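Local coordinates for diol-dehydratase (Roseburia inulinivorans, PDB 5I2A), which probably acts as a B12-independent glycyl radical lyase that dehydrates 1,2-propanediol, at residues A[454-459]-A[505-510]. Sequence-based numbering, arbitrary orientation.
Sequences AFFNMC and ELMVNA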
loop_
_atom_site.group_PDB
_atom_site.type_symbol
_atom_site.label_atom_id
_atom_site.label_comp_id
_atom_site.label_asym_id
_atom_site.label_seq_id
_atom_site.Cartn_x
_atom_site.Cartn_y
_atom_site.Cartn_z
ATOM N N ALA A 454 7.998 22.106 2.288
ATOM C CA ALA A 454 9.453 22.260 2.384
ATOM C C ALA A 454 9.861 23.717 2.363
ATOM O O ALA A 454 9.104 24.599 1.936
ATOM C CB ALA A 454 10.190 21.501 1.230
ATOM N N PHE A 455 11.078 23.947 2.835
ATOM C CA PHE A 455 11.729 25.239 2.755
ATOM C C PHE A 455 12.887 25.119 1.760
ATOM O O PHE A 455 13.774 24.278 1.943
ATOM C CB PHE A 455 12.255 25.664 4.127
ATOM C CG PHE A 455 11.187 25.861 5.183
ATOM C CD1 PHE A 455 9.929 26.332 4.855
ATOM C CD2 PHE A 455 11.472 25.602 6.521
ATOM C CE1 PHE A 455 8.960 26.539 5.836
ATOM C CE2 PHE A 455 10.506 25.797 7.513
ATOM C CZ PHE A 455 9.250 26.265 7.168
ATOM N N PHE A 456 12.887 25.955 0.729
ATOM C CA PHE A 456 13.916 25.922 -0.301
ATOM C C PHE A 456 14.719 27.218 -0.289
ATOM O O PHE A 456 14.154 28.306 -0.431
ATOM C CB PHE A 456 13.287 25.710 -1.686
ATOM C CG PHE A 456 14.287 25.549 -2.813
ATOM C CD1 PHE A 456 14.855 26.660 -3.433
ATOM C CD2 PHE A 456 14.629 24.283 -3.275
ATOM C CE1 PHE A 456 15.751 26.507 -4.497
ATOM C CE2 PHE A 456 15.533 24.118 -4.338
ATOM C CZ PHE A 456 16.092 25.233 -4.947
ATOM N N ASN A 457 16.036 27.090 -0.155
ATOM C CA ASN A 457 16.919 28.253 -0.094
ATOM C C ASN A 457 17.386 28.646 -1.499
ATOM O O ASN A 457 18.268 28.002 -2.057
ATOM C CB ASN A 457 18.125 27.949 0.816
ATOM C CG ASN A 457 18.983 29.182 1.096
ATOM O OD1 ASN A 457 18.985 30.141 0.327
ATOM N ND2 ASN A 457 19.706 29.157 2.218
ATOM N N MET A 458 16.806 29.702 -2.056
ATOM C CA MET A 458 17.142 30.109 -3.420
ATOM C C MET A 458 18.557 30.684 -3.514
ATOM O O MET A 458 19.089 30.806 -4.607
ATOM C CB MET A 458 16.125 31.133 -3.965
ATOM C CG MET A 458 14.663 30.645 -3.954
ATOM S SD MET A 458 13.479 31.936 -4.405
ATOM C CE MET A 458 14.166 32.458 -5.960
ATOM N N CYS A 459 19.172 31.017 -2.381
ATOM C CA CYS A 459 20.560 31.480 -2.401
ATOM C C CYS A 459 21.590 30.351 -2.567
ATOM O O CYS A 459 22.717 30.598 -3.005
ATOM C CB CYS A 459 20.885 32.257 -1.116
ATOM S SG CYS A 459 19.997 33.800 -0.945
ATOM N N GLU A 505 13.979 19.880 -8.464
ATOM C CA GLU A 505 13.477 18.549 -8.770
ATOM C C GLU A 505 13.812 17.548 -7.652
ATOM O O GLU A 505 13.025 16.641 -7.356
ATOM C CB GLU A 505 14.026 18.053 -10.114
ATOM C CG GLU A 505 13.478 16.677 -10.482
ATOM C CD GLU A 505 13.667 16.311 -11.957
ATOM O OE1 GLU A 505 14.415 17.018 -12.664
ATOM O OE2 GLU A 505 13.048 15.318 -12.399
ATOM N N LEU A 506 14.975 17.715 -7.030
ATOM C CA LEU A 506 15.323 16.909 -5.864
ATOM C C LEU A 506 14.381 17.167 -4.676
ATOM O O LEU A 506 14.068 16.252 -3.914
ATOM C CB LEU A 506 16.773 17.176 -5.455
ATOM C CG LEU A 506 17.818 16.742 -6.489
ATOM C CD1 LEU A 506 19.230 16.949 -5.965
ATOM C CD2 LEU A 506 17.595 15.280 -6.868
ATOM N N MET A 507 13.957 18.416 -4.508
ATOM C CA MET A 507 13.001 18.754 -3.467
ATOM C C MET A 507 11.670 18.042 -3.743
ATOM O O MET A 507 11.037 17.540 -2.827
ATOM C CB MET A 507 12.782 20.269 -3.377
ATOM C CG MET A 507 11.766 20.673 -2.311
ATOM S SD MET A 507 11.584 22.446 -2.110
ATOM C CE MET A 507 11.091 23.014 -3.732
ATOM N N VAL A 508 11.275 17.994 -5.013
ATOM C CA VAL A 508 10.066 17.275 -5.418
ATOM C C VAL A 508 10.229 15.785 -5.054
ATOM O O VAL A 508 9.323 15.165 -4.507
ATOM C CB VAL A 508 9.766 17.460 -6.929
ATOM C CG1 VAL A 508 8.605 16.554 -7.390
ATOM C CG2 VAL A 508 9.462 18.941 -7.253
ATOM N N ASN A 509 11.409 15.238 -5.304
ATOM C CA ASN A 509 11.685 13.856 -4.913
ATOM C C ASN A 509 11.501 13.640 -3.401
ATOM O O ASN A 509 10.867 12.678 -2.984
ATOM C CB ASN A 509 13.106 13.452 -5.344
ATOM C CG ASN A 509 13.424 11.991 -5.038
ATOM O OD1 ASN A 509 14.025 11.690 -4.017
ATOM N ND2 ASN A 509 13.020 11.084 -5.932
ATOM N N ALA A 510 12.015 14.562 -2.591
ATOM C CA ALA A 510 11.929 14.437 -1.134
ATOM C C ALA A 510 10.469 14.478 -0.645
ATOM O O ALA A 510 10.040 13.634 0.141
ATOM C CB ALA A 510 12.757 15.536 -0.452
#
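Met507 reaches from helix 489-521 to strand 454-457 and sets its sulfur against Ala454 and Phe456, the two residues of the strand whose CB atoms face the helix. SD lies 3.7 Å from Ala454 CB and equally 3.7 Å from Phe456 CB, so it touches the CB atoms of residues i and i+2 on the strand. The chain runs extended from the backbone N to SD, CG anti to N (chi1 179°), which carries the sulfur clear of the helix; the bend at chi3 (59°) then turns the methyl to the Phe456 side, where CE comes to 3.8 Å from Phe456 CD2. The sulfur thus touches both residues, and the methyl adds to the Phe456 side; Ala454 CB is also met, more loosely, by Met507 CG at 4.0 Å. The phenyl ring, with its CG anti to the backbone N, presents its CD2 flank to the thioether. SD stands 5.0 Å from the centroid of the Phe456 ring and 72° off its normal, an oblique Met-aromatic contact. With an alanine here, the CD2 side of Phe456 and the methyl of Ala454 are likely to lose their shared partner, and a gap is likely to open between helix and strand. Met500 and Asn503, a turn or two earlier on the same helix, also touch Phe456, while Tyr674 meets its ring. The strand itself is hydrogen-bonded to strands 548-556 and 154-155. The arrangement is buried apolar helix-on-sheet packing within the pyruvate formate lyase-like region, with Met507 bridging Ala454 and Phe456 beside further contacts of the same helix.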